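Local coordinates for protein putative sulfatase yidJ (Bacteroides fragilis, PDB 2QZU) that probably hydrolyses sulfate esters, being a putative metal-dependent arylsulfatase of the alkaline phosphatase clan, at residues T27-F32 against Q220-V225; Y88-K93 against Y402-D407; N301-T306 against S341-I346; H409-R414 against H426-K431. All coordinates share one frame; numbering follows the deposited sequence.

Contact 1 of 4, residues T27-F32 against Q220-V225; sequences TPNLVF and QPFALV
Phe222 lies against Asn29 and Val31 at the start of two parallel strands. Its CB leads to CG, held between the backbone N and the carbonyl carbon (chi1 71°). From there the ring leans toward segment 27-32: CE1 comes 3.3 Å from Asn29 CG, and Asn29 CB sits over one face, 3.9 Å from the ring centroid, a CH-pi contact. The amide plane is 25° from that of the ring. At the tip CZ is 3.9 Å from Asn29 CB, and farther round the rim CE2 lies 3.9 Å from Val31 CG2. Hydrogen bonds run in parallel register: Leu30 N to Phe222 O (3.0 Å), Leu224 N to Leu30 O (2.8 Å) and Phe32 N to Leu224 O (2.8 Å). Apolar side chains suit both faces of this buried sheet: Leu30, Ala223, Phe32 and Val225 on one, Val31 and Leu224 on the other. Leu30, Ala223 and Val225 turn toward helix 116-122, while strands 29-35 and 222-228 lie within the eight-stranded sheet, flanked by strands 306-311 and 126-130.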
loop_
_atom_site.group_PDB
_atom_site.type_symbol
_atom_site.label_atom_id
_atom_site.label_comp_id
_atom_site.label_asym_id
_atom_site.label_seq_id
_atom_site.Cartn_x
_atom_site.Cartn_y
_atom_site.Cartn_z
ATOM N N THR A 27 -3.117 -44.876 13.564
ATOM C CA THR A 27 -2.890 -43.986 12.425
ATOM C C THR A 27 -2.347 -42.674 12.996
ATOM O O THR A 27 -2.749 -42.246 14.073
ATOM C CB THR A 27 -4.183 -43.738 11.611
ATOM O OG1 THR A 27 -5.187 -43.156 12.446
ATOM C CG2 THR A 27 -4.702 -45.049 11.042
ATOM N N PRO A 28 -1.429 -42.019 12.274
ATOM C CA PRO A 28 -0.833 -40.763 12.742
ATOM C C PRO A 28 -1.654 -39.482 12.647
ATOM O O PRO A 28 -2.654 -39.411 11.934
ATOM C CB PRO A 28 0.438 -40.674 11.914
ATOM C CG PRO A 28 -0.028 -41.210 10.581
ATOM C CD PRO A 28 -0.837 -42.434 10.986
ATOM N N ASN A 29 -1.213 -38.469 13.385
ATOM C CA ASN A 29 -1.861 -37.164 13.358
ATOM C C ASN A 29 -1.267 -36.445 12.162
ATOM O O ASN A 29 -0.311 -36.924 11.556
ATOM C CB ASN A 29 -1.530 -36.370 14.618
ATOM C CG ASN A 29 -1.897 -37.108 15.879
ATOM O OD1 ASN A 29 -1.058 -37.314 16.757
ATOM N ND2 ASN A 29 -3.154 -37.516 15.976
ATOM N N LEU A 30 -1.830 -35.292 11.829
ATOM C CA LEU A 30 -1.334 -34.508 10.713
ATOM C C LEU A 30 -1.386 -33.027 11.044
ATOM O O LEU A 30 -2.415 -32.513 11.478
ATOM C CB LEU A 30 -2.171 -34.760 9.451
ATOM C CG LEU A 30 -1.974 -33.789 8.276
ATOM C CD1 LEU A 30 -0.575 -33.940 7.683
ATOM C CD2 LEU A 30 -3.034 -34.062 7.215
ATOM N N VAL A 31 -0.259 -32.352 10.865
ATOM C CA VAL A 31 -0.192 -30.916 11.075
ATOM C C VAL A 31 0.323 -30.395 9.740
ATOM O O VAL A 31 1.501 -30.521 9.410
ATOM C CB VAL A 31 0.761 -30.533 12.224
ATOM C CG1 VAL A 31 0.902 -29.012 12.293
ATOM C CG2 VAL A 31 0.207 -31.064 13.547
ATOM N N PHE A 32 -0.593 -29.844 8.957
ATOM C CA PHE A 32 -0.279 -29.338 7.632
ATOM C C PHE A 32 -0.105 -27.831 7.710
ATOM O O PHE A 32 -1.072 -27.088 7.912
ATOM C CB PHE A 32 -1.428 -29.710 6.691
ATOM C CG PHE A 32 -1.135 -29.493 5.234
ATOM C CD1 PHE A 32 -1.112 -28.212 4.690
ATOM C CD2 PHE A 32 -0.938 -30.583 4.393
ATOM C CE1 PHE A 32 -0.899 -28.023 3.318
ATOM C CE2 PHE A 32 -0.726 -30.407 3.029
ATOM C CZ PHE A 32 -0.710 -29.125 2.490
ATOM N N GLN A 220 -8.029 -39.502 20.511
ATOM C CA GLN A 220 -8.367 -39.687 19.104
ATOM C C GLN A 220 -7.314 -38.989 18.252
ATOM O O GLN A 220 -6.582 -38.134 18.745
ATOM C CB GLN A 220 -9.742 -39.079 18.806
ATOM C CG GLN A 220 -9.851 -37.600 19.151
ATOM C CD GLN A 220 -11.230 -37.034 18.872
ATOM O OE1 GLN A 220 -11.654 -36.940 17.720
ATOM N NE2 GLN A 220 -11.939 -36.655 19.927
ATOM N N PRO A 221 -7.203 -39.361 16.967
ATOM C CA PRO A 221 -6.200 -38.685 16.140
ATOM C C PRO A 221 -6.726 -37.300 15.761
ATOM O O PRO A 221 -7.914 -37.013 15.928
ATOM C CB PRO A 221 -6.085 -39.588 14.911
ATOM C CG PRO A 221 -6.594 -40.929 15.388
ATOM C CD PRO A 221 -7.744 -40.543 16.274
ATOM N N PHE A 222 -5.846 -36.441 15.263
ATOM C CA PHE A 222 -6.271 -35.115 14.834
ATOM C C PHE A 222 -5.523 -34.673 13.585
ATOM O O PHE A 222 -4.437 -35.172 13.277
ATOM C CB PHE A 222 -6.060 -34.071 15.944
ATOM C CG PHE A 222 -4.613 -33.736 16.213
ATOM C CD1 PHE A 222 -3.856 -34.504 17.093
ATOM C CD2 PHE A 222 -4.016 -32.636 15.599
ATOM C CE1 PHE A 222 -2.523 -34.180 17.364
ATOM C CE2 PHE A 222 -2.684 -32.304 15.862
ATOM C CZ PHE A 222 -1.936 -33.077 16.747
ATOM N N ALA A 223 -6.140 -33.749 12.858
ATOM C CA ALA A 223 -5.555 -33.168 11.659
ATOM C C ALA A 223 -5.770 -31.670 11.804
ATOM O O ALA A 223 -6.889 -31.219 12.052
ATOM C CB ALA A 223 -6.260 -33.685 10.399
ATOM N N LEU A 224 -4.696 -30.903 11.671
ATOM C CA LEU A 224 -4.789 -29.455 11.782
ATOM C C LEU A 224 -4.068 -28.796 10.621
ATOM O O LEU A 224 -2.944 -29.169 10.280
ATOM C CB LEU A 224 -4.167 -28.970 13.101
ATOM C CG LEU A 224 -4.013 -27.451 13.283
ATOM C CD1 LEU A 224 -5.377 -26.824 13.519
ATOM C CD2 LEU A 224 -3.087 -27.150 14.463
ATOM N N VAL A 225 -4.727 -27.828 9.999
ATOM C CA VAL A 225 -4.115 -27.080 8.914
ATOM C C VAL A 225 -3.881 -25.671 9.440
ATOM O O VAL A 225 -4.761 -25.084 10.072
ATOM C CB VAL A 225 -5.033 -26.975 7.668
ATOM C CG1 VAL A 225 -4.401 -26.038 6.646
ATOM C CG2 VAL A 225 -5.263 -28.348 7.058
#

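Contact 2 of 4, residues Y88-K93 against Y402-D407; sequences YPIGSK and YFVKFD
The short helix 89-92 rests on strand 399-404, an outer strand of the four-stranded antiparallel sheet, where Pro89 and Tyr88 meet the ring of Tyr402. Pro89 CG stands over one face of that ring, 3.7 Å from its centroid and offset toward the rim, with its closest approach, 3.5 Å, to Tyr402 CD1. This is a CH-pi contact, and proline suits it because its compact, rigid ring presents C-H bonds that can approach an aromatic face closely. Tyr88 approaches the far end of the same ring: its CG is 3.6 Å from Tyr402 OH, and its CD1 is 3.7 Å from Tyr402 CE2. The two rings are tilted by 28° but slid apart, so they barely overlap. In sulfatases a small C-terminal sheet of this kind packs against the larger alpha/beta domain, and here helix 89-92 supplies part of that junction. It follows helix 76-85, whose first residue, Ser76, is predicted to mature to 3-oxoalanine but is unmodified here. Tyr88 is the N-cap residue, and proline fits the first helical turn because its nitrogen has no hydrogen to donate. Tyr402 OH is hydrogen-bonded to Trp468, which also meets the Tyr88 ring edge-to-face. Further along, Ile90 CD1 touches Val404 CG2 at 4.3 Å, methyl against methyl, beside the guanidinium end of Arg414.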
loop_
_atom_site.group_PDB
_atom_site.type_symbol
_atom_site.label_atom_id
_atom_site.label_comp_id
_atom_site.label_asym_id
_atom_site.label_seq_id
_atom_site.Cartn_x
_atom_site.Cartn_y
_atom_site.Cartn_z
ATOM N N TYR A 88 -7.101 -32.225 -10.939
ATOM C CA TYR A 88 -6.465 -31.134 -11.655
ATOM C C TYR A 88 -7.540 -30.042 -11.827
ATOM O O TYR A 88 -8.723 -30.307 -11.618
ATOM C CB TYR A 88 -5.839 -31.693 -12.938
ATOM C CG TYR A 88 -4.650 -32.580 -12.575
ATOM C CD1 TYR A 88 -3.474 -32.020 -12.063
ATOM C CD2 TYR A 88 -4.738 -33.975 -12.629
ATOM C CE1 TYR A 88 -2.425 -32.820 -11.608
ATOM C CE2 TYR A 88 -3.693 -34.786 -12.173
ATOM C CZ TYR A 88 -2.540 -34.199 -11.662
ATOM O OH TYR A 88 -1.513 -34.991 -11.186
ATOM N N PRO A 89 -7.154 -28.804 -12.194
ATOM C CA PRO A 89 -8.123 -27.706 -12.341
ATOM C C PRO A 89 -9.493 -27.890 -12.995
ATOM O O PRO A 89 -10.495 -27.434 -12.440
ATOM C CB PRO A 89 -7.296 -26.591 -12.993
ATOM C CG PRO A 89 -6.217 -27.315 -13.704
ATOM C CD PRO A 89 -5.848 -28.426 -12.763
ATOM N N ILE A 90 -9.564 -28.539 -14.148
ATOM C CA ILE A 90 -10.860 -28.720 -14.791
ATOM C C ILE A 90 -11.813 -29.489 -13.879
ATOM O O ILE A 90 -12.977 -29.108 -13.714
ATOM C CB ILE A 90 -10.721 -29.461 -16.137
ATOM C CG1 ILE A 90 -9.737 -28.709 -17.038
ATOM C CG2 ILE A 90 -12.085 -29.565 -16.817
ATOM C CD1 ILE A 90 -10.097 -27.246 -17.260
ATOM N N GLY A 91 -11.302 -30.555 -13.270
ATOM C CA GLY A 91 -12.110 -31.367 -12.377
ATOM C C GLY A 91 -12.420 -30.722 -11.039
ATOM O O GLY A 91 -13.515 -30.889 -10.506
ATOM N N SER A 92 -11.461 -29.980 -10.492
ATOM C CA SER A 92 -11.651 -29.317 -9.203
ATOM C C SER A 92 -12.612 -28.143 -9.348
ATOM O O SER A 92 -13.208 -27.695 -8.368
ATOM C CB SER A 92 -10.316 -28.794 -8.671
ATOM O OG SER A 92 -9.961 -27.586 -9.327
ATOM N N LYS A 93 -12.739 -27.652 -10.580
ATOM C CA LYS A 93 -13.600 -26.522 -10.917
ATOM C C LYS A 93 -13.025 -25.160 -10.525
ATOM O O LYS A 93 -13.571 -24.125 -10.897
ATOM C CB LYS A 93 -14.992 -26.702 -10.297
ATOM C CG LYS A 93 -15.771 -27.851 -10.909
ATOM C CD LYS A 93 -17.125 -28.029 -10.246
ATOM C CE LYS A 93 -17.881 -29.193 -10.866
ATOM N NZ LYS A 93 -17.111 -30.459 -10.751
ATOM N N TYR A 402 -0.376 -25.623 -15.573
ATOM C CA TYR A 402 -1.676 -25.117 -16.001
ATOM C C TYR A 402 -1.904 -23.619 -15.894
ATOM O O TYR A 402 -1.374 -22.944 -15.015
ATOM C CB TYR A 402 -2.801 -25.736 -15.156
ATOM C CG TYR A 402 -3.004 -27.212 -15.298
ATOM C CD1 TYR A 402 -3.836 -27.727 -16.295
ATOM C CD2 TYR A 402 -2.362 -28.104 -14.441
ATOM C CE1 TYR A 402 -4.021 -29.095 -16.430
ATOM C CE2 TYR A 402 -2.539 -29.473 -14.570
ATOM C CZ TYR A 402 -3.368 -29.960 -15.569
ATOM O OH TYR A 402 -3.527 -31.314 -15.723
ATOM N N PHE A 403 -2.726 -23.136 -16.818
ATOM C CA PHE A 403 -3.247 -21.783 -16.817
ATOM C C PHE A 403 -4.543 -21.952 -17.587
ATOM O O PHE A 403 -4.530 -22.323 -18.761
ATOM C CB PHE A 403 -2.421 -20.723 -17.536
ATOM C CG PHE A 403 -3.143 -19.405 -17.599
ATOM C CD1 PHE A 403 -3.412 -18.701 -16.425
ATOM C CD2 PHE A 403 -3.697 -18.948 -18.793
ATOM C CE1 PHE A 403 -4.231 -17.572 -16.435
ATOM C CE2 PHE A 403 -4.518 -17.821 -18.813
ATOM C CZ PHE A 403 -4.787 -17.131 -17.630
ATOM N N VAL A 404 -5.657 -21.717 -16.908
ATOM C CA VAL A 404 -6.970 -21.851 -17.524
ATOM C C VAL A 404 -7.688 -20.510 -17.471
ATOM O O VAL A 404 -7.802 -19.907 -16.404
ATOM C CB VAL A 404 -7.838 -22.897 -16.774
ATOM C CG1 VAL A 404 -9.198 -23.042 -17.464
ATOM C CG2 VAL A 404 -7.122 -24.231 -16.723
ATOM N N LYS A 405 -8.156 -20.031 -18.621
ATOM C CA LYS A 405 -8.885 -18.768 -18.644
ATOM C C LYS A 405 -10.257 -19.148 -18.095
ATOM O O LYS A 405 -10.984 -19.920 -18.719
ATOM C CB LYS A 405 -8.991 -18.228 -20.071
ATOM C CG LYS A 405 -9.543 -16.811 -20.144
ATOM C CD LYS A 405 -9.422 -16.223 -21.540
ATOM C CE LYS A 405 -9.997 -14.812 -21.591
ATOM N NZ LYS A 405 -9.804 -14.191 -22.930
ATOM N N PHE A 406 -10.600 -18.611 -16.929
ATOM C CA PHE A 406 -11.858 -18.965 -16.275
ATOM C C PHE A 406 -13.129 -18.830 -17.098
ATOM O O PHE A 406 -14.046 -19.640 -16.944
ATOM C CB PHE A 406 -12.029 -18.187 -14.963
ATOM C CG PHE A 406 -12.261 -16.718 -15.149
ATOM C CD1 PHE A 406 -11.196 -15.856 -15.385
ATOM C CD2 PHE A 406 -13.550 -16.195 -15.090
ATOM C CE1 PHE A 406 -11.408 -14.491 -15.557
ATOM C CE2 PHE A 406 -13.773 -14.832 -15.261
ATOM C CZ PHE A 406 -12.699 -13.979 -15.495
ATOM N N ASP A 407 -13.193 -17.826 -17.965
ATOM C CA ASP A 407 -14.388 -17.620 -18.781
ATOM C C ASP A 407 -14.308 -18.187 -20.200
ATOM O O ASP A 407 -15.194 -17.944 -21.021
ATOM C CB ASP A 407 -14.745 -16.127 -18.820
ATOM C CG ASP A 407 -13.619 -15.265 -19.363
ATOM O OD1 ASP A 407 -12.465 -15.738 -19.413
ATOM O OD2 ASP A 407 -13.892 -14.099 -19.727
#

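Contact 3 of 4, residues N301-T306 against S341-I346; sequences NLFDNT and SWPDQI
Asp304 and Asp344 join the two loops through the backbone: Asp344 N donates to Asp304 O at 3.0 Å. Next to this bond, the indole of Trp342 presents its edge to segment 301-306, and NE1 makes a weak, fairly straight hydrogen bond to Asn305 OD1 (3.3 Å, 165° at the hydrogen), with the acceptor in the ring plane. Trp342 CG is anti to the backbone N (chi1 -175°), and the indole lies side by side with the Asn305 side chain. Pro343 packs on Phe303, its CG 3.7 Å from Phe303 CE2; a compact apolar ring fits beside a buried phenyl group. A water donates to Thr306 O at 2.7 Å and is also hydrogen-bonded to Ser341 OG, bridging the two segments above one face of the Phe303 ring.

In the next shell, Gln345 CB sits over the centre of the indole, and Pro28 packs against it too. Asp344 OD2 lies 3.4 Å from Asn305 OD1, an acceptor pair whose repulsion is probably eased by the salt bridge from OD2 to Lys24. Thr306 OG1 donates to Leu302 O at 2.6 Å, bracing the type I turn from Phe303 to Thr306. That turn follows a Schellman motif, with Asn301 at positive phi, an ending suited to asparagine. The whole is a helix-to-strand connection packed on the loop leaving the antiparallel neighbour strand 338-341 of the central sheet.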
loop_
_atom_site.group_PDB
_atom_site.type_symbol
_atom_site.label_atom_id
_atom_site.label_comp_id
_atom_site.label_asym_id
_atom_site.label_seq_id
_atom_site.Cartn_x
_atom_site.Cartn_y
_atom_site.Cartn_z
ATOM N N ASN A 301 4.267 -34.218 23.422
ATOM C CA ASN A 301 4.614 -35.568 22.967
ATOM C C ASN A 301 3.760 -35.957 21.762
ATOM O O ASN A 301 3.343 -37.113 21.617
ATOM C CB ASN A 301 4.413 -36.578 24.100
ATOM C CG ASN A 301 5.493 -36.480 25.163
ATOM O OD1 ASN A 301 5.381 -37.072 26.236
ATOM N ND2 ASN A 301 6.551 -35.738 24.862
ATOM N N LEU A 302 3.506 -34.973 20.904
ATOM C CA LEU A 302 2.697 -35.162 19.706
ATOM C C LEU A 302 3.492 -34.870 18.438
ATOM O O LEU A 302 2.912 -34.530 17.408
ATOM C CB LEU A 302 1.479 -34.236 19.745
ATOM C CG LEU A 302 0.451 -34.412 20.865
ATOM C CD1 LEU A 302 -0.581 -33.281 20.814
ATOM C CD2 LEU A 302 -0.223 -35.765 20.712
ATOM N N PHE A 303 4.814 -34.985 18.512
ATOM C CA PHE A 303 5.649 -34.713 17.348
ATOM C C PHE A 303 6.084 -35.992 16.644
ATOM O O PHE A 303 6.042 -36.078 15.416
ATOM C CB PHE A 303 6.896 -33.911 17.748
ATOM C CG PHE A 303 7.781 -33.544 16.581
ATOM C CD1 PHE A 303 7.342 -32.644 15.613
ATOM C CD2 PHE A 303 9.046 -34.112 16.442
ATOM C CE1 PHE A 303 8.147 -32.319 14.522
ATOM C CE2 PHE A 303 9.861 -33.793 15.352
ATOM C CZ PHE A 303 9.410 -32.892 14.391
ATOM N N ASP A 304 6.492 -36.990 17.421
ATOM C CA ASP A 304 6.963 -38.242 16.846
ATOM C C ASP A 304 5.956 -39.009 16.005
ATOM O O ASP A 304 6.327 -39.590 14.981
ATOM C CB ASP A 304 7.498 -39.173 17.938
ATOM C CG ASP A 304 8.737 -38.632 18.608
ATOM O OD1 ASP A 304 9.388 -37.734 18.030
ATOM O OD2 ASP A 304 9.067 -39.117 19.711
ATOM N N ASN A 305 4.695 -39.054 16.429
ATOM C CA ASN A 305 3.717 -39.792 15.638
ATOM C C ASN A 305 2.735 -38.882 14.939
ATOM O O ASN A 305 1.531 -39.146 14.893
ATOM C CB ASN A 305 2.952 -40.812 16.483
ATOM C CG ASN A 305 2.218 -41.824 15.619
ATOM O OD1 ASN A 305 2.794 -42.373 14.672
ATOM N ND2 ASN A 305 0.952 -42.076 15.934
ATOM N N THR A 306 3.275 -37.795 14.403
ATOM C CA THR A 306 2.491 -36.823 13.667
ATOM C C THR A 306 3.252 -36.502 12.397
ATOM O O THR A 306 4.469 -36.330 12.421
ATOM C CB THR A 306 2.318 -35.511 14.456
ATOM O OG1 THR A 306 1.513 -35.747 15.616
ATOM C CG2 THR A 306 1.655 -34.442 13.580
ATOM N N SER A 341 8.088 -34.306 8.087
ATOM C CA SER A 341 8.696 -35.069 9.162
ATOM C C SER A 341 7.666 -36.009 9.768
ATOM O O SER A 341 6.473 -35.716 9.794
ATOM C CB SER A 341 9.248 -34.140 10.252
ATOM O OG SER A 341 8.206 -33.473 10.942
ATOM N N TRP A 342 8.150 -37.154 10.235
ATOM C CA TRP A 342 7.333 -38.175 10.879
ATOM C C TRP A 342 8.370 -39.113 11.487
ATOM O O TRP A 342 8.635 -40.196 10.962
ATOM C CB TRP A 342 6.466 -38.922 9.855
ATOM C CG TRP A 342 5.516 -39.910 10.495
ATOM C CD1 TRP A 342 5.206 -40.007 11.824
ATOM C CD2 TRP A 342 4.755 -40.927 9.832
ATOM N NE1 TRP A 342 4.299 -41.023 12.029
ATOM C CE2 TRP A 342 4.005 -41.604 10.822
ATOM C CE3 TRP A 342 4.631 -41.333 8.493
ATOM C CZ2 TRP A 342 3.144 -42.665 10.518
ATOM C CZ3 TRP A 342 3.772 -42.389 8.193
ATOM C CH2 TRP A 342 3.040 -43.042 9.203
ATOM N N PRO A 343 8.985 -38.685 12.601
ATOM C CA PRO A 343 10.016 -39.444 13.313
ATOM C C PRO A 343 9.742 -40.934 13.495
ATOM O O PRO A 343 10.622 -41.760 13.269
ATOM C CB PRO A 343 10.125 -38.705 14.641
ATOM C CG PRO A 343 9.865 -37.289 14.243
ATOM C CD PRO A 343 8.670 -37.438 13.321
ATOM N N ASP A 344 8.523 -41.278 13.895
ATOM C CA ASP A 344 8.175 -42.679 14.114
ATOM C C ASP A 344 8.331 -43.583 12.894
ATOM O O ASP A 344 8.596 -44.776 13.039
ATOM C CB ASP A 344 6.739 -42.795 14.637
ATOM C CG ASP A 344 6.638 -42.577 16.140
ATOM O OD1 ASP A 344 7.681 -42.338 16.788
ATOM O OD2 ASP A 344 5.510 -42.652 16.673
ATOM N N GLN A 345 8.186 -43.029 11.694
ATOM C CA GLN A 345 8.275 -43.853 10.493
ATOM C C GLN A 345 9.288 -43.447 9.436
ATOM O O GLN A 345 9.609 -44.242 8.553
ATOM C CB GLN A 345 6.899 -43.942 9.831
ATOM C CG GLN A 345 5.912 -44.813 10.576
ATOM C CD GLN A 345 6.389 -46.243 10.681
ATOM O OE1 GLN A 345 6.796 -46.844 9.687
ATOM N NE2 GLN A 345 6.337 -46.801 11.884
ATOM N N ILE A 346 9.790 -42.222 9.513
ATOM C CA ILE A 346 10.737 -41.754 8.513
ATOM C C ILE A 346 12.065 -41.290 9.089
ATOM O O ILE A 346 12.117 -40.376 9.912
ATOM C CB ILE A 346 10.128 -40.604 7.688
ATOM C CG1 ILE A 346 8.802 -41.057 7.074
ATOM C CG2 ILE A 346 11.086 -40.184 6.588
ATOM C CD1 ILE A 346 8.058 -39.960 6.343
HETATM O O HOH W 1 6.713 -34.898 12.801
#

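Contact 4 of 4, residues H409-R414 against H426-K431; sequences HATGYR and HATDGK
His426 CG is anti to the backbone N (chi1 -179°) and Tyr413 CG anti to the carbonyl carbon (chi1 -75°), and from these positions the two rings meet across an antiparallel pair of strands. The imidazole turns its edge to the phenol: His426 CD2 stands over the centre of the Tyr413 ring, 3.7 Å from Tyr413 CZ, with the planes 71° apart, a T-shaped stack. His426 CB also touches the ring, 3.5 Å from Tyr413 CE1. One face of the imidazole lies over Gly412 O, 3.3 Å from His426 CD2. Gly412 and Ala427 form the hydrogen-bonded pair, each N donating to the other's O at 2.9 Å. Glycine suits that place because at its positive phi a CB would be pressed against the preceding carbonyl oxygen.

Beyond the strands, segment 409-414 meets the type I' turn from Thr428 to Lys431, a two-residue turn whose Asp-Gly pair readily adopts positive phi. Gly430 N donates to Ala410 O at 2.8 Å, and Asp429 N to Thr411 OG1 at 3.1 Å. Threonine offers a hydroxyl acceptor there; the Asp429 carboxylate instead bonds Asn408. The hydrogen bonds across the contact thus join uncharged backbone and hydroxyl groups: both central amides of the turn are tied to Ala410 and Thr411, which fixes the turn's position beside the strand, while the imidazole C-H, probably somewhat polarised, faces the pi cloud of the phenol.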
loop_
_atom_site.group_PDB
_atom_site.type_symbol
_atom_site.label_atom_id
_atom_site.label_comp_id
_atom_site.label_asym_id
_atom_site.label_seq_id
_atom_site.Cartn_x
_atom_site.Cartn_y
_atom_site.Cartn_z
ATOM N N HIS A 409 -12.363 -21.850 -21.351
ATOM C CA HIS A 409 -11.392 -22.927 -21.202
ATOM C C HIS A 409 -10.603 -23.267 -22.465
ATOM O O HIS A 409 -9.590 -23.956 -22.390
ATOM C CB HIS A 409 -12.078 -24.189 -20.664
ATOM C CG HIS A 409 -12.613 -24.045 -19.271
ATOM N ND1 HIS A 409 -13.219 -25.081 -18.595
ATOM C CD2 HIS A 409 -12.643 -22.981 -18.431
ATOM C CE1 HIS A 409 -13.603 -24.664 -17.400
ATOM N NE2 HIS A 409 -13.265 -23.393 -17.278
ATOM N N ALA A 410 -11.054 -22.786 -23.625
ATOM C CA ALA A 410 -10.349 -23.064 -24.873
ATOM C C ALA A 410 -9.113 -22.184 -25.021
ATOM O O ALA A 410 -8.388 -22.273 -26.014
ATOM C CB ALA A 410 -11.283 -22.859 -26.069
ATOM N N THR A 411 -8.879 -21.327 -24.034
ATOM C CA THR A 411 -7.724 -20.434 -24.054
ATOM C C THR A 411 -6.893 -20.671 -22.805
ATOM O O THR A 411 -7.437 -20.807 -21.713
ATOM C CB THR A 411 -8.159 -18.952 -24.099
ATOM O OG1 THR A 411 -8.819 -18.692 -25.343
ATOM C CG2 THR A 411 -6.950 -18.025 -23.975
ATOM N N GLY A 412 -5.576 -20.728 -22.972
ATOM C CA GLY A 412 -4.714 -20.945 -21.828
ATOM C C GLY A 412 -3.457 -21.728 -22.153
ATOM O O GLY A 412 -3.096 -21.901 -23.317
ATOM N N TYR A 413 -2.793 -22.198 -21.103
ATOM C CA TYR A 413 -1.563 -22.970 -21.229
ATOM C C TYR A 413 -1.708 -24.363 -20.652
ATOM O O TYR A 413 -2.454 -24.578 -19.699
ATOM C CB TYR A 413 -0.429 -22.324 -20.428
ATOM C CG TYR A 413 0.199 -21.078 -20.988
ATOM C CD1 TYR A 413 1.161 -21.149 -21.997
ATOM C CD2 TYR A 413 -0.115 -19.827 -20.460
ATOM C CE1 TYR A 413 1.802 -19.997 -22.459
ATOM C CE2 TYR A 413 0.514 -18.675 -20.915
ATOM C CZ TYR A 413 1.472 -18.767 -21.913
ATOM O OH TYR A 413 2.095 -17.622 -22.364
ATOM N N ARG A 414 -0.964 -25.300 -21.226
ATOM C CA ARG A 414 -0.880 -26.658 -20.697
ATOM C C ARG A 414 0.584 -27.009 -20.913
ATOM O O ARG A 414 1.164 -26.670 -21.947
ATOM C CB ARG A 414 -1.784 -27.644 -21.440
ATOM C CG ARG A 414 -3.263 -27.412 -21.206
ATOM C CD ARG A 414 -3.682 -27.606 -19.746
ATOM N NE ARG A 414 -5.138 -27.567 -19.637
ATOM C CZ ARG A 414 -5.875 -26.469 -19.778
ATOM N NH1 ARG A 414 -5.295 -25.300 -20.021
ATOM N NH2 ARG A 414 -7.199 -26.547 -19.725
ATOM N N HIS A 426 0.545 -22.845 -25.719
ATOM C CA HIS A 426 -0.541 -21.924 -25.451
ATOM C C HIS A 426 -1.570 -22.054 -26.555
ATOM O O HIS A 426 -1.229 -22.316 -27.708
ATOM C CB HIS A 426 -0.040 -20.479 -25.380
ATOM C CG HIS A 426 -1.122 -19.489 -25.083
ATOM N ND1 HIS A 426 -1.895 -18.907 -26.066
ATOM C CD2 HIS A 426 -1.600 -19.020 -23.905
ATOM C CE1 HIS A 426 -2.800 -18.124 -25.509
ATOM N NE2 HIS A 426 -2.642 -18.174 -24.198
ATOM N N ALA A 427 -2.835 -21.888 -26.192
ATOM C CA ALA A 427 -3.909 -21.975 -27.165
ATOM C C ALA A 427 -4.863 -20.814 -26.958
ATOM O O ALA A 427 -5.053 -20.336 -25.839
ATOM C CB ALA A 427 -4.664 -23.293 -27.012
ATOM N N THR A 428 -5.445 -20.357 -28.057
ATOM C CA THR A 428 -6.419 -19.278 -28.024
ATOM C C THR A 428 -7.605 -19.831 -28.801
ATOM O O THR A 428 -7.478 -20.176 -29.976
ATOM C CB THR A 428 -5.886 -18.002 -28.712
ATOM O OG1 THR A 428 -4.742 -17.513 -27.999
ATOM C CG2 THR A 428 -6.960 -16.919 -28.732
ATOM N N ASP A 429 -8.745 -19.944 -28.126
ATOM C CA ASP A 429 -9.960 -20.481 -28.734
ATOM C C ASP A 429 -9.757 -21.842 -29.404
ATOM O O ASP A 429 -10.280 -22.097 -30.493
ATOM C CB ASP A 429 -10.544 -19.485 -29.738
ATOM C CG ASP A 429 -11.085 -18.238 -29.069
ATOM O OD1 ASP A 429 -11.903 -18.373 -28.136
ATOM O OD2 ASP A 429 -10.696 -17.122 -29.477
ATOM N N GLY A 430 -8.990 -22.709 -28.749
ATOM C CA GLY A 430 -8.762 -24.046 -29.274
ATOM C C GLY A 430 -7.673 -24.233 -30.317
ATOM O O GLY A 430 -7.539 -25.326 -30.874
ATOM N N LYS A 431 -6.889 -23.195 -30.581
ATOM C CA LYS A 431 -5.815 -23.292 -31.573
ATOM C C LYS A 431 -4.458 -22.965 -30.946
ATOM O O LYS A 431 -4.284 -21.889 -30.372
ATOM C CB LYS A 431 -6.113 -22.338 -32.731
ATOM C CG LYS A 431 -7.475 -22.592 -33.370
ATOM C CD LYS A 431 -8.095 -21.322 -33.938
ATOM C CE LYS A 431 -7.424 -20.890 -35.224
ATOM N NZ LYS A 431 -7.651 -21.887 -36.308
#

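Contacts 1 and 3 touch, their centres 11 Å apart, and Asn29 N probably bonds Asn305 O. Contact 1 is buried in the central sheet and relies on parallel-strand bonds and apolar faces, whereas contact 3 is only partly buried and relies on a backbone bond, a weak indole-to-amide bond and a bridging water. Contacts 2 and 4 likewise lie 11 Å apart, on the opposite side of the chain's centre from contact 3, and share the antiparallel C-terminal sheet through neighbouring strands 399-404 and 412-417. Contact 2 is buried aromatic and aliphatic packing without a hydrogen bond across it, whereas the partly buried contact 4 is dominated by hairpin and turn bonds.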